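Local coordinates for glycoside hydrolase family 31 (Trueperella pyogenes, PDB 5I0F), which degrades cycloalternan, a cyclic glucose oligosaccharide, probably by the retaining mechanism of its family, which passes through a covalent glycosyl-enzyme intermediate, at residues E289-I294 against G508-T513; D369-I374 against E457-D462; D462-D467 against D502-A507; G521-G526 against C553-W558. All blocks are in the same frame, centred on the assembly; numbering follows the deposited sequence.

Contact 1: E289-I294 against G508-T513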
loop_
_atom_site.group_PDB
_atom_site.type_symbol
_atom_site.label_atom_id
_atom_site.label_comp_id
_atom_site.label_asym_id
_atom_site.label_seq_id
_atom_site.Cartn_x
_atom_site.Cartn_y
_atom_site.Cartn_z
ATOM N N GLU A 289 3.337 -19.172 9.250
ATOM C CA GLU A 289 4.567 -19.359 10.040
ATOM C C GLU A 289 5.780 -18.786 9.269
ATOM O O GLU A 289 5.864 -18.927 8.040
ATOM C CB GLU A 289 4.857 -20.829 10.311
ATOM C CG GLU A 289 3.819 -21.591 11.152
ATOM C CD GLU A 289 3.318 -22.827 10.440
ATOM O OE1 GLU A 289 3.302 -23.903 11.003
ATOM O OE2 GLU A 289 2.909 -22.704 9.274
ATOM N N MET A 290 6.713 -18.180 10.000
ATOM C CA MET A 290 7.908 -17.568 9.394
ATOM C C MET A 290 9.170 -18.049 10.088
ATOM O O MET A 290 9.123 -18.442 11.239
ATOM C CB MET A 290 7.818 -16.039 9.456
ATOM C CG MET A 290 6.839 -15.431 8.470
ATOM S SD MET A 290 7.457 -15.563 6.772
ATOM C CE MET A 290 5.967 -15.444 5.826
ATOM N N PRO A 291 10.314 -18.022 9.373
ATOM C CA PRO A 291 11.576 -18.423 9.985
ATOM C C PRO A 291 12.107 -17.342 10.928
ATOM O O PRO A 291 11.821 -16.152 10.714
ATOM C CB PRO A 291 12.490 -18.601 8.788
ATOM C CG PRO A 291 11.970 -17.656 7.761
ATOM C CD PRO A 291 10.500 -17.493 8.006
ATOM N N GLU A 292 12.873 -17.742 11.933
ATOM C CA GLU A 292 13.364 -16.791 12.961
ATOM C C GLU A 292 14.251 -15.667 12.413
ATOM O O GLU A 292 14.309 -14.579 12.995
ATOM C CB GLU A 292 14.085 -17.500 14.117
ATOM C CG GLU A 292 15.306 -18.355 13.756
ATOM C CD GLU A 292 16.579 -17.563 13.446
ATOM O OE1 GLU A 292 16.842 -16.559 14.166
ATOM O OE2 GLU A 292 17.342 -17.954 12.501
ATOM N N TRP A 293 14.937 -15.921 11.299
ATOM C CA TRP A 293 15.847 -14.907 10.733
ATOM C C TRP A 293 15.154 -13.630 10.253
ATOM O O TRP A 293 15.838 -12.616 10.087
ATOM C CB TRP A 293 16.762 -15.473 9.627
ATOM C CG TRP A 293 16.086 -16.202 8.447
ATOM C CD1 TRP A 293 15.960 -17.560 8.301
ATOM C CD2 TRP A 293 15.518 -15.621 7.266
ATOM N NE1 TRP A 293 15.341 -17.851 7.107
ATOM C CE2 TRP A 293 15.041 -16.685 6.462
ATOM C CE3 TRP A 293 15.364 -14.308 6.803
ATOM C CZ2 TRP A 293 14.440 -16.477 5.223
ATOM C CZ3 TRP A 293 14.754 -14.104 5.552
ATOM C CH2 TRP A 293 14.295 -15.187 4.788
ATOM N N ILE A 294 13.829 -13.639 10.061
ATOM C CA ILE A 294 13.132 -12.390 9.735
ATOM C C ILE A 294 13.210 -11.337 10.851
ATOM O O ILE A 294 13.004 -10.157 10.588
ATOM C CB ILE A 294 11.668 -12.568 9.265
ATOM C CG1 ILE A 294 10.756 -13.082 10.373
ATOM C CG2 ILE A 294 11.607 -13.463 8.023
ATOM C CD1 ILE A 294 9.298 -12.766 10.174
ATOM N N GLY A 508 11.087 -25.237 -1.866
ATOM C CA GLY A 508 11.567 -25.683 -0.565
ATOM C C GLY A 508 11.888 -24.585 0.436
ATOM O O GLY A 508 12.598 -24.832 1.405
ATOM N N LYS A 509 11.329 -23.389 0.250
ATOM C CA LYS A 509 11.651 -22.258 1.104
ATOM C C LYS A 509 10.414 -21.648 1.772
ATOM O O LYS A 509 9.293 -21.840 1.307
ATOM C CB LYS A 509 12.390 -21.207 0.263
ATOM C CG LYS A 509 13.763 -21.689 -0.170
ATOM C CD LYS A 509 14.402 -20.683 -1.076
ATOM C CE LYS A 509 15.810 -21.097 -1.480
ATOM N NZ LYS A 509 16.784 -20.552 -0.516
ATOM N N TYR A 510 10.630 -20.908 2.860
ATOM C CA TYR A 510 9.567 -20.101 3.456
ATOM C C TYR A 510 9.113 -18.985 2.492
ATOM O O TYR A 510 9.929 -18.461 1.743
ATOM C CB TYR A 510 10.064 -19.431 4.730
ATOM C CG TYR A 510 10.083 -20.324 5.941
ATOM C CD1 TYR A 510 8.991 -20.381 6.790
ATOM C CD2 TYR A 510 11.207 -21.055 6.265
ATOM C CE1 TYR A 510 9.013 -21.183 7.933
ATOM C CE2 TYR A 510 11.243 -21.859 7.389
ATOM C CZ TYR A 510 10.142 -21.917 8.218
ATOM O OH TYR A 510 10.192 -22.713 9.338
ATOM N N PRO A 511 7.828 -18.604 2.527
ATOM C CA PRO A 511 7.279 -17.618 1.586
ATOM C C PRO A 511 7.554 -16.194 2.062
ATOM O O PRO A 511 6.638 -15.436 2.412
ATOM C CB PRO A 511 5.781 -17.942 1.599
ATOM C CG PRO A 511 5.538 -18.387 3.021
ATOM C CD PRO A 511 6.759 -19.222 3.343
ATOM N N VAL A 512 8.830 -15.841 2.083
ATOM C CA VAL A 512 9.250 -14.550 2.561
ATOM C C VAL A 512 9.152 -13.570 1.382
ATOM O O VAL A 512 10.108 -13.401 0.609
ATOM C CB VAL A 512 10.650 -14.609 3.186
ATOM C CG1 VAL A 512 11.071 -13.223 3.647
ATOM C CG2 VAL A 512 10.661 -15.567 4.381
ATOM N N THR A 513 7.973 -12.977 1.232
ATOM C CA THR A 513 7.775 -11.800 0.394
ATOM C C THR A 513 7.656 -10.562 1.279
ATOM O O THR A 513 7.242 -10.663 2.430
ATOM C CB THR A 513 6.517 -11.912 -0.489
ATOM O OG1 THR A 513 5.334 -12.080 0.321
ATOM C CG2 THR A 513 6.659 -13.080 -1.418
HETATM O O HOH W 1 8.309 -21.177 11.601
#

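Contact 2: D369-I374 against E457-D462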
loop_
_atom_site.group_PDB
_atom_site.type_symbol
_atom_site.label_atom_id
_atom_site.label_comp_id
_atom_site.label_asym_id
_atom_site.label_seq_id
_atom_site.Cartn_x
_atom_site.Cartn_y
_atom_site.Cartn_z
ATOM N N ASP A 369 30.038 -12.835 -9.544
ATOM C CA ASP A 369 29.661 -14.184 -9.079
ATOM C C ASP A 369 28.501 -14.064 -8.078
ATOM O O ASP A 369 28.696 -14.164 -6.868
ATOM C CB ASP A 369 30.916 -14.845 -8.466
ATOM C CG ASP A 369 30.744 -16.329 -8.161
ATOM O OD1 ASP A 369 29.634 -16.886 -8.257
ATOM O OD2 ASP A 369 31.757 -16.939 -7.763
ATOM N N PRO A 370 27.270 -13.815 -8.583
ATOM C CA PRO A 370 26.168 -13.641 -7.643
ATOM C C PRO A 370 25.922 -14.895 -6.800
ATOM O O PRO A 370 25.630 -14.781 -5.610
ATOM C CB PRO A 370 24.962 -13.286 -8.545
ATOM C CG PRO A 370 25.369 -13.662 -9.923
ATOM C CD PRO A 370 26.864 -13.574 -9.974
ATOM N N ALA A 371 26.090 -16.076 -7.391
ATOM C CA ALA A 371 25.941 -17.313 -6.625
ATOM C C ALA A 371 26.962 -17.355 -5.480
ATOM O O ALA A 371 26.622 -17.779 -4.393
ATOM C CB ALA A 371 26.078 -18.548 -7.515
ATOM N N GLY A 372 28.192 -16.895 -5.738
ATOM C CA GLY A 372 29.250 -16.784 -4.719
ATOM C C GLY A 372 28.959 -15.785 -3.601
ATOM O O GLY A 372 29.200 -16.067 -2.432
ATOM N N MET A 373 28.434 -14.620 -3.956
ATOM C CA MET A 373 27.897 -13.681 -2.961
ATOM C C MET A 373 26.867 -14.338 -2.028
ATOM O O MET A 373 27.010 -14.299 -0.808
ATOM C CB MET A 373 27.291 -12.461 -3.657
ATOM C CG MET A 373 26.614 -11.506 -2.697
ATOM S SD MET A 373 25.849 -10.171 -3.598
ATOM C CE MET A 373 24.476 -10.951 -4.443
ATOM N N ILE A 374 25.873 -14.995 -2.612
ATOM C CA ILE A 374 24.794 -15.586 -1.821
ATOM C C ILE A 374 25.325 -16.709 -0.911
ATOM O O ILE A 374 24.987 -16.763 0.266
ATOM C CB ILE A 374 23.612 -16.046 -2.714
ATOM C CG1 ILE A 374 22.999 -14.824 -3.438
ATOM C CG2 ILE A 374 22.534 -16.733 -1.873
ATOM C CD1 ILE A 374 22.319 -15.108 -4.755
ATOM N N GLU A 457 16.066 -21.490 -7.217
ATOM C CA GLU A 457 16.534 -22.882 -7.289
ATOM C C GLU A 457 18.026 -23.013 -7.551
ATOM O O GLU A 457 18.644 -23.916 -6.999
ATOM C CB GLU A 457 15.737 -23.692 -8.319
ATOM C CG GLU A 457 14.294 -23.873 -7.899
ATOM C CD GLU A 457 13.525 -24.854 -8.751
ATOM O OE1 GLU A 457 14.017 -25.284 -9.837
ATOM O OE2 GLU A 457 12.406 -25.178 -8.330
ATOM N N ASP A 458 18.587 -22.132 -8.385
ATOM C CA ASP A 458 19.990 -22.197 -8.792
ATOM C C ASP A 458 20.846 -21.220 -7.974
ATOM O O ASP A 458 21.849 -21.638 -7.421
ATOM C CB ASP A 458 20.145 -22.002 -10.319
ATOM C CG ASP A 458 19.325 -23.018 -11.131
ATOM O OD1 ASP A 458 19.027 -24.094 -10.562
ATOM O OD2 ASP A 458 18.964 -22.777 -12.321
ATOM N N LEU A 459 20.455 -19.958 -7.872
ATOM C CA LEU A 459 21.233 -18.974 -7.100
ATOM C C LEU A 459 20.987 -18.989 -5.578
ATOM O O LEU A 459 21.820 -18.491 -4.817
ATOM C CB LEU A 459 21.017 -17.575 -7.665
ATOM C CG LEU A 459 21.538 -17.357 -9.082
ATOM C CD1 LEU A 459 21.345 -15.893 -9.485
ATOM C CD2 LEU A 459 22.993 -17.752 -9.222
ATOM N N ASP A 460 19.863 -19.571 -5.152
ATOM C CA ASP A 460 19.549 -19.837 -3.747
ATOM C C ASP A 460 19.141 -18.581 -2.958
ATOM O O ASP A 460 19.376 -18.511 -1.765
ATOM C CB ASP A 460 20.695 -20.603 -3.056
ATOM C CG ASP A 460 20.251 -21.354 -1.795
ATOM O OD1 ASP A 460 19.088 -21.826 -1.724
ATOM O OD2 ASP A 460 21.090 -21.475 -0.869
ATOM N N ILE A 461 18.492 -17.613 -3.602
ATOM C CA ILE A 461 17.951 -16.485 -2.851
ATOM C C ILE A 461 16.809 -16.928 -1.927
ATOM O O ILE A 461 16.208 -17.998 -2.100
ATOM C CB ILE A 461 17.495 -15.304 -3.730
ATOM C CG1 ILE A 461 16.245 -15.613 -4.510
ATOM C CG2 ILE A 461 18.604 -14.826 -4.664
ATOM C CD1 ILE A 461 15.620 -14.362 -5.069
ATOM N N ASP A 462 16.519 -16.086 -0.936
ATOM C CA ASP A 462 15.655 -16.452 0.172
ATOM C C ASP A 462 14.295 -15.752 0.164
ATOM O O ASP A 462 13.448 -16.024 1.020
ATOM C CB ASP A 462 16.373 -16.119 1.465
ATOM C CG ASP A 462 17.700 -16.813 1.562
ATOM O OD1 ASP A 462 17.664 -18.026 1.735
ATOM O OD2 ASP A 462 18.766 -16.148 1.461
HETATM O O HOH W 2 24.285 -19.422 -4.189
#

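Contact 3: D462-D467 against D502-A507. With BGC (beta-D-glucopyranose), chain C.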
loop_
_atom_site.group_PDB
_atom_site.type_symbol
_atom_site.label_atom_id
_atom_site.label_comp_id
_atom_site.label_asym_id
_atom_site.label_seq_id
_atom_site.Cartn_x
_atom_site.Cartn_y
_atom_site.Cartn_z
ATOM N N ASP A 462 16.519 -16.086 -0.936
ATOM C CA ASP A 462 15.655 -16.452 0.172
ATOM C C ASP A 462 14.295 -15.752 0.164
ATOM O O ASP A 462 13.448 -16.024 1.020
ATOM C CB ASP A 462 16.373 -16.119 1.465
ATOM C CG ASP A 462 17.700 -16.813 1.562
ATOM O OD1 ASP A 462 17.664 -18.026 1.735
ATOM O OD2 ASP A 462 18.766 -16.148 1.461
ATOM N N GLY A 463 14.084 -14.846 -0.774
ATOM C CA GLY A 463 12.815 -14.153 -0.836
ATOM C C GLY A 463 12.833 -12.992 -1.788
ATOM O O GLY A 463 13.870 -12.699 -2.424
ATOM N N PHE A 464 11.692 -12.309 -1.850
ATOM C CA PHE A 464 11.504 -11.201 -2.773
ATOM C C PHE A 464 10.891 -9.973 -2.113
ATOM O O PHE A 464 9.974 -10.101 -1.294
ATOM C CB PHE A 464 10.601 -11.642 -3.933
ATOM C CG PHE A 464 11.193 -12.725 -4.801
ATOM C CD1 PHE A 464 12.050 -12.405 -5.841
ATOM C CD2 PHE A 464 10.831 -14.066 -4.609
ATOM C CE1 PHE A 464 12.565 -13.407 -6.666
ATOM C CE2 PHE A 464 11.347 -15.061 -5.409
ATOM C CZ PHE A 464 12.207 -14.739 -6.435
ATOM N N LYS A 465 11.405 -8.790 -2.462
ATOM C CA LYS A 465 10.743 -7.529 -2.148
ATOM C C LYS A 465 9.792 -7.211 -3.300
ATOM O O LYS A 465 10.209 -6.645 -4.321
ATOM C CB LYS A 465 11.753 -6.400 -1.951
ATOM C CG LYS A 465 11.094 -5.090 -1.529
ATOM C CD LYS A 465 12.109 -4.045 -1.117
ATOM C CE LYS A 465 11.403 -2.785 -0.642
ATOM N NZ LYS A 465 12.370 -1.763 -0.146
ATOM N N THR A 466 8.538 -7.590 -3.112
ATOM C CA THR A 466 7.484 -7.503 -4.102
ATOM C C THR A 466 6.877 -6.114 -3.995
ATOM O O THR A 466 5.838 -5.930 -3.401
ATOM C CB THR A 466 6.447 -8.634 -3.866
ATOM O OG1 THR A 466 6.317 -8.882 -2.461
ATOM C CG2 THR A 466 6.904 -9.921 -4.533
ATOM N N ASP A 467 7.570 -5.142 -4.577
ATOM C CA ASP A 467 7.189 -3.737 -4.565
ATOM C C ASP A 467 6.072 -3.468 -5.596
ATOM O O ASP A 467 5.830 -4.278 -6.491
ATOM C CB ASP A 467 8.452 -2.905 -4.890
ATOM C CG ASP A 467 8.362 -1.446 -4.485
ATOM O OD1 ASP A 467 7.379 -0.987 -3.886
ATOM O OD2 ASP A 467 9.363 -0.718 -4.766
ATOM N N ASP A 502 4.126 -18.664 -3.460
ATOM C CA ASP A 502 4.002 -20.004 -4.052
ATOM C C ASP A 502 5.293 -20.462 -4.757
ATOM O O ASP A 502 5.646 -21.650 -4.684
ATOM C CB ASP A 502 2.812 -20.071 -5.020
ATOM C CG ASP A 502 1.473 -20.017 -4.310
ATOM O OD1 ASP A 502 1.439 -20.166 -3.069
ATOM O OD2 ASP A 502 0.432 -19.810 -4.985
ATOM N N LEU A 503 5.985 -19.550 -5.455
ATOM C CA LEU A 503 7.293 -19.876 -6.043
ATOM C C LEU A 503 8.258 -20.372 -4.978
ATOM O O LEU A 503 8.855 -21.431 -5.119
ATOM C CB LEU A 503 7.887 -18.676 -6.805
ATOM C CG LEU A 503 9.314 -18.859 -7.325
ATOM C CD1 LEU A 503 9.363 -20.028 -8.308
ATOM C CD2 LEU A 503 9.851 -17.566 -7.927
ATOM N N LEU A 504 8.363 -19.610 -3.892
ATOM C CA LEU A 504 9.266 -19.959 -2.804
ATOM C C LEU A 504 8.927 -21.302 -2.144
ATOM O O LEU A 504 9.802 -22.149 -1.975
ATOM C CB LEU A 504 9.276 -18.848 -1.777
ATOM C CG LEU A 504 9.983 -17.559 -2.265
ATOM C CD1 LEU A 504 9.524 -16.369 -1.448
ATOM C CD2 LEU A 504 11.493 -17.685 -2.204
ATOM N N ARG A 505 7.657 -21.486 -1.808
ATOM C CA ARG A 505 7.163 -22.756 -1.283
ATOM C C ARG A 505 7.501 -23.914 -2.205
ATOM O O ARG A 505 7.916 -24.956 -1.711
ATOM C CB ARG A 505 5.643 -22.737 -1.066
ATOM C CG ARG A 505 5.149 -21.878 0.081
ATOM C CD ARG A 505 3.629 -21.904 0.104
ATOM N NE ARG A 505 3.097 -20.922 1.037
ATOM C CZ ARG A 505 2.617 -19.709 0.731
ATOM N NH1 ARG A 505 2.537 -19.248 -0.527
ATOM N NH2 ARG A 505 2.176 -18.934 1.728
ATOM N N SER A 506 7.323 -23.735 -3.522
ATOM C CA SER A 506 7.606 -24.810 -4.501
ATOM C C SER A 506 9.077 -25.178 -4.581
ATOM O O SER A 506 9.415 -26.282 -5.004
ATOM C CB SER A 506 7.077 -24.470 -5.921
ATOM O OG SER A 506 7.889 -23.508 -6.576
ATOM N N ALA A 507 9.946 -24.243 -4.187
ATOM C CA ALA A 507 11.369 -24.436 -4.182
ATOM C C ALA A 507 11.930 -24.803 -2.806
ATOM O O ALA A 507 13.141 -24.681 -2.598
ATOM C CB ALA A 507 12.044 -23.159 -4.690
HETATM C C2 BGC C . 9.704 1.170 -2.964
HETATM C C3 BGC C . 11.075 1.686 -2.490
HETATM C C4 BGC C . 12.147 1.246 -3.482
HETATM C C5 BGC C . 11.798 1.699 -4.908
HETATM C C6 BGC C . 12.780 1.069 -5.887
HETATM C C1 BGC C . 9.561 0.671 -4.425
HETATM O O2 BGC C . 8.520 1.637 -2.288
HETATM O O3 BGC C . 11.356 1.206 -1.173
HETATM O O4 BGC C . 13.431 1.777 -3.100
HETATM O O5 BGC C . 10.444 1.375 -5.318
HETATM O O6 BGC C . 12.630 1.639 -7.192
#

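Contact 4: G521-G526 against C553-W558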
loop_
_atom_site.group_PDB
_atom_site.type_symbol
_atom_site.label_atom_id
_atom_site.label_comp_id
_atom_site.label_asym_id
_atom_site.label_seq_id
_atom_site.Cartn_x
_atom_site.Cartn_y
_atom_site.Cartn_z
ATOM N N GLY A 521 -7.130 -10.562 2.544
ATOM C CA GLY A 521 -6.360 -11.729 2.116
ATOM C C GLY A 521 -4.846 -11.587 2.182
ATOM O O GLY A 521 -4.142 -12.599 2.277
ATOM N N SER A 522 -4.334 -10.345 2.166
ATOM C CA SER A 522 -2.906 -10.094 2.336
ATOM C C SER A 522 -2.299 -10.656 3.640
ATOM O O SER A 522 -1.093 -10.954 3.675
ATOM C CB SER A 522 -2.580 -8.603 2.184
ATOM O OG SER A 522 -2.829 -8.181 0.853
ATOM N N GLN A 523 -3.134 -10.846 4.662
ATOM C CA GLN A 523 -2.709 -11.408 5.952
ATOM C C GLN A 523 -1.956 -12.757 5.791
ATOM O O GLN A 523 -1.018 -13.041 6.548
ATOM C CB GLN A 523 -3.909 -11.635 6.876
ATOM C CG GLN A 523 -4.702 -10.397 7.288
ATOM C CD GLN A 523 -5.889 -10.063 6.388
ATOM O OE1 GLN A 523 -5.924 -10.406 5.201
ATOM N NE2 GLN A 523 -6.863 -9.343 6.953
ATOM N N ALA A 524 -2.354 -13.559 4.804
ATOM C CA ALA A 524 -1.760 -14.861 4.552
ATOM C C ALA A 524 -0.441 -14.860 3.780
ATOM O O ALA A 524 0.204 -15.910 3.674
ATOM C CB ALA A 524 -2.781 -15.763 3.835
ATOM N N HIS A 525 -0.023 -13.718 3.238
ATOM C CA HIS A 525 1.027 -13.698 2.220
ATOM C C HIS A 525 2.187 -12.798 2.616
ATOM O O HIS A 525 2.291 -11.672 2.148
ATOM C CB HIS A 525 0.435 -13.268 0.860
ATOM C CG HIS A 525 -0.661 -14.161 0.378
ATOM N ND1 HIS A 525 -0.466 -15.499 0.102
ATOM C CD2 HIS A 525 -1.964 -13.913 0.119
ATOM C CE1 HIS A 525 -1.601 -16.035 -0.295
ATOM N NE2 HIS A 525 -2.530 -15.102 -0.270
ATOM N N GLY A 526 3.055 -13.325 3.465
ATOM C CA GLY A 526 4.338 -12.718 3.753
ATOM C C GLY A 526 4.325 -11.537 4.692
ATOM O O GLY A 526 3.494 -11.470 5.624
ATOM N N CYS A 553 -5.767 -5.230 11.726
ATOM C CA CYS A 553 -6.467 -5.913 10.636
ATOM C C CYS A 553 -5.794 -7.217 10.226
ATOM O O CYS A 553 -6.144 -7.811 9.202
ATOM C CB CYS A 553 -6.585 -4.956 9.449
ATOM S SG CYS A 553 -7.442 -3.442 9.938
ATOM N N GLY A 554 -4.860 -7.688 11.044
ATOM C CA GLY A 554 -4.229 -8.974 10.844
ATOM C C GLY A 554 -2.968 -8.991 10.014
ATOM O O GLY A 554 -2.541 -10.060 9.605
ATOM N N ILE A 555 -2.361 -7.824 9.764
ATOM C CA ILE A 555 -1.059 -7.742 9.107
ATOM C C ILE A 555 -0.038 -7.822 10.231
ATOM O O ILE A 555 0.250 -6.815 10.897
ATOM C CB ILE A 555 -0.893 -6.435 8.308
ATOM C CG1 ILE A 555 -1.932 -6.326 7.188
ATOM C CG2 ILE A 555 0.516 -6.324 7.723
ATOM C CD1 ILE A 555 -1.836 -7.387 6.112
ATOM N N LEU A 556 0.492 -9.021 10.446
ATOM C CA LEU A 556 1.323 -9.338 11.611
ATOM C C LEU A 556 2.781 -8.913 11.452
ATOM O O LEU A 556 3.363 -8.330 12.371
ATOM C CB LEU A 556 1.253 -10.849 11.880
ATOM C CG LEU A 556 1.952 -11.463 13.095
ATOM C CD1 LEU A 556 1.344 -10.900 14.346
ATOM C CD2 LEU A 556 1.794 -12.981 13.123
ATOM N N TYR A 557 3.377 -9.241 10.308
ATOM C CA TYR A 557 4.804 -9.071 10.080
ATOM C C TYR A 557 5.058 -7.742 9.354
ATOM O O TYR A 557 5.309 -7.703 8.141
ATOM C CB TYR A 557 5.344 -10.257 9.266
ATOM C CG TYR A 557 5.080 -11.636 9.829
ATOM C CD1 TYR A 557 5.808 -12.107 10.910
ATOM C CD2 TYR A 557 4.135 -12.485 9.258
ATOM C CE1 TYR A 557 5.583 -13.378 11.442
ATOM C CE2 TYR A 557 3.897 -13.750 9.774
ATOM C CZ TYR A 557 4.644 -14.200 10.841
ATOM O OH TYR A 557 4.454 -15.443 11.377
ATOM N N TRP A 558 4.961 -6.663 10.109
ATOM C CA TRP A 558 4.994 -5.327 9.594
ATOM C C TRP A 558 6.279 -4.637 10.005
ATOM O O TRP A 558 6.758 -4.798 11.127
ATOM C CB TRP A 558 3.789 -4.552 10.119
ATOM C CG TRP A 558 3.743 -3.114 9.731
ATOM C CD1 TRP A 558 3.051 -2.570 8.711
ATOM C CD2 TRP A 558 4.418 -2.035 10.385
ATOM N NE1 TRP A 558 3.256 -1.205 8.669
ATOM C CE2 TRP A 558 4.092 -0.854 9.693
ATOM C CE3 TRP A 558 5.257 -1.950 11.510
ATOM C CZ2 TRP A 558 4.558 0.393 10.089
ATOM C CZ3 TRP A 558 5.740 -0.715 11.883
ATOM C CH2 TRP A 558 5.391 0.445 11.179
HETATM O O HOH W 3 -0.349 -11.051 8.374
HETATM O O HOH W 4 2.186 -9.840 7.596
#

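Contact 1: E289-I294 against G508-T513
Pro291 lies over one face of the Tyr510 ring, and this CH-pi contact leads the packing here. Its CD sits 3.8 Å from the centroid of the Tyr510 ring, 25° off the ring normal and displaced toward the CG-CD1 side, while the proline CB lies near CD2 and CE2 of the tyrosine and the proline CG near its CG and CD2. The proline and the tyrosine run in opposite senses as they pass. In the plane of the same ring, at its edge, the carbonyl O of Glu289 approaches CD1.

Most of the other apolar contacts gather on Val512. Its CG2, anti to the carbonyl carbon, meets Trp293 CH2 at 3.7 Å, tip to tip, and also touches Pro291 CD, Met290 SD at 4.0 Å and, more distantly, Ile294 CG2. The Met290 chain bends at chi2 (-71°), which places SD near Val512; beyond it Met290 CE lies 3.5 Å from Pro511 O and 4.1 Å from Pro511 CG.

No direct hydrogen bond joins the segments. A water donates to Met290 O at 2.9 Å and makes a weak bond with Tyr510 OH.

The contact lies at the N-terminal ends of the TIM-barrel strands, where two loops lead into strands 297-300 and 513-515. Val512 also packs on Ile385 of strand 383-388, Pro511 touches Arg505 of helix 485-506, and helix 617-646 borders Glu289 and Glu292.

Contact 2: D369-I374 against E457-D462
Ile374, Leu459 and Ala371 carry most of this contact between the first turn of helix 370-379 and the loop that leads into strand 463-466. Ile374 points at the loop backbone: its CD1 reaches the carbonyl O of Leu459 at 3.4 Å, and CG2, anti to the backbone N, lies 3.6 Å from the carbonyl O of Asp460. The same CD1 touches Leu459 CB and comes 3.7 Å from CG2 of Ile461, whose side chain crosses that of Ile374 at a slant.

Leu459 turns its CD2 back to the helix and meets Ala371 CB at 3.6 Å, with the alanine CA slightly farther off. A water bridges the two backbones, donating to Ala371 O at 2.9 Å and to Leu459 O at 2.7 Å.

In the TIM barrel the two segments belong to successive beta-alpha units: helix 370-379 precedes strand 383-388, which lies beside strand 463-466 in the parallel sheet. Asp369 is the N-cap of the helix, its OD1 accepting from Gly372 N at 2.9 Å from above the carboxylate plane.

Asp460, with positive phi where the chain leaves helical geometry, directs its carboxylate to Lys509 in a salt bridge. Around them Ile461 packs on Leu455 and Val456 of helix 453-457, and Leu459 on Tyr454; Phe341 touches both Leu459 and Pro370.

Contact 3: D462-D467 against D502-A507
Phe464 and the leucine pair Leu503 and Leu504 join strand 463-466 of the TIM barrel to the end of helix 485-506, which packs outside it. The short axes of strand and helix run almost exactly antiparallel (177°), 9.5 Å apart, as in the beta-alpha layers of this fold.

The Phe464 side chain crosses that of Leu503 at about a right angle, with Phe464 CE2 3.9 Å from Leu503 CD2. Against Leu504 it lies obliquely: Leu504 CD1 meets the ring at its edge, near the ring plane, 4.1 Å from Phe464 CD2. Both leucines head for the strand, and Leu504 CG, anti to the carbonyl carbon (chi1 -71°), carries its two methyls to Gly463, with Leu504 CD2 4.0 Å from Gly463 CA. Tyr500 adds an edge-to-face ring contact to Phe464, and Val456 packs on both Phe464 and Leu504.

Lys465 on the strand and Asp467 just beyond its end belong to the glycan pocket. The extended Lys465 chain brings NZ to a salt bridge with Glu330 and a weak hydrogen bond to the sugar O3. Around the glucose, Glu330, Arg516, Asp532 and His591 supply further hydrogen bonds. Asp467 bears the trapped glycosyl-enzyme intermediate: its OD2, which also accepts from Trp387 NE1, is bonded covalently to C1 of the glucose at 1.4 Å.

Contact 4: G521-G526 against C553-W558
The backbones come closest at Gln523 and Ile555, whose CA atoms are 5.1 Å apart, where the short 3-10 turn 522-524 runs past the irregular chain 553-558. Gln523 makes the direct hydrogen bond of the contact. Its NE2 donates to Cys553 O at 2.8 Å, almost in line with the C=O bond, although the acceptor is tilted 21° out of the amide plane. The other end of the same amide is held too: OE1 accepts from Gly521 N at 2.9 Å in the carbonyl plane, and the two bonds together fix how the amide is turned. A bend at chi2 (92°) places CD for this, while Gln523 CG presses to 3.2 Å from Gly554 O.

Gly554, with positive phi, is the C-prime residue of a Schellman motif that ends helix 537-551, and its lack of a side chain lets Gln523 CG come close. Ile555 CD1 meets the backbone of the 3-10 turn, 4.0 Å from Gln523 N, and also touches Ser522 CB.

Two waters bridge the polar backbone. One is gripped three ways, donating to Gln523 O and Gly554 O and accepting from Leu556 N; the second donates to Gly526 O and accepts from Tyr557 N. Tyr557 also brings its CD2 to 3.8 Å from Gly526 O, while its hydroxyl bonds to Ala288 O.

Met213 of strand 212-219 touches Gln523, Cys553 and Ile555. The arrangement belongs to the TIM barrel, where loops enter the adjacent parallel strands 527-529 and 558-561.

Overall arrangement
All four contacts lie in the TIM-barrel domain. Contact 2 is nested in the chain loop closed by contact 1, as is contact 3, which follows contact 2 and shares Asp462 with it; contact 4 comes last. Centres of contacts 1 and 3 are about 9 Å apart, linked by a backbone hydrogen bond between Val512 and Phe464. Lys509 ties contact 1 to Asp460 of contact 2, about 17 Å away between centres, and Tyr557 of contact 4 packs on Met290 and Ile294. Contacts 2 and 4 are farthest apart, about 28 Å between centres. Contacts 1 and 4 join loop to loop, contact 2 helix to loop and contact 3 strand to helix; contact 3 alone reaches the covalently bound glucose, at the C-terminal end of strand 463-466.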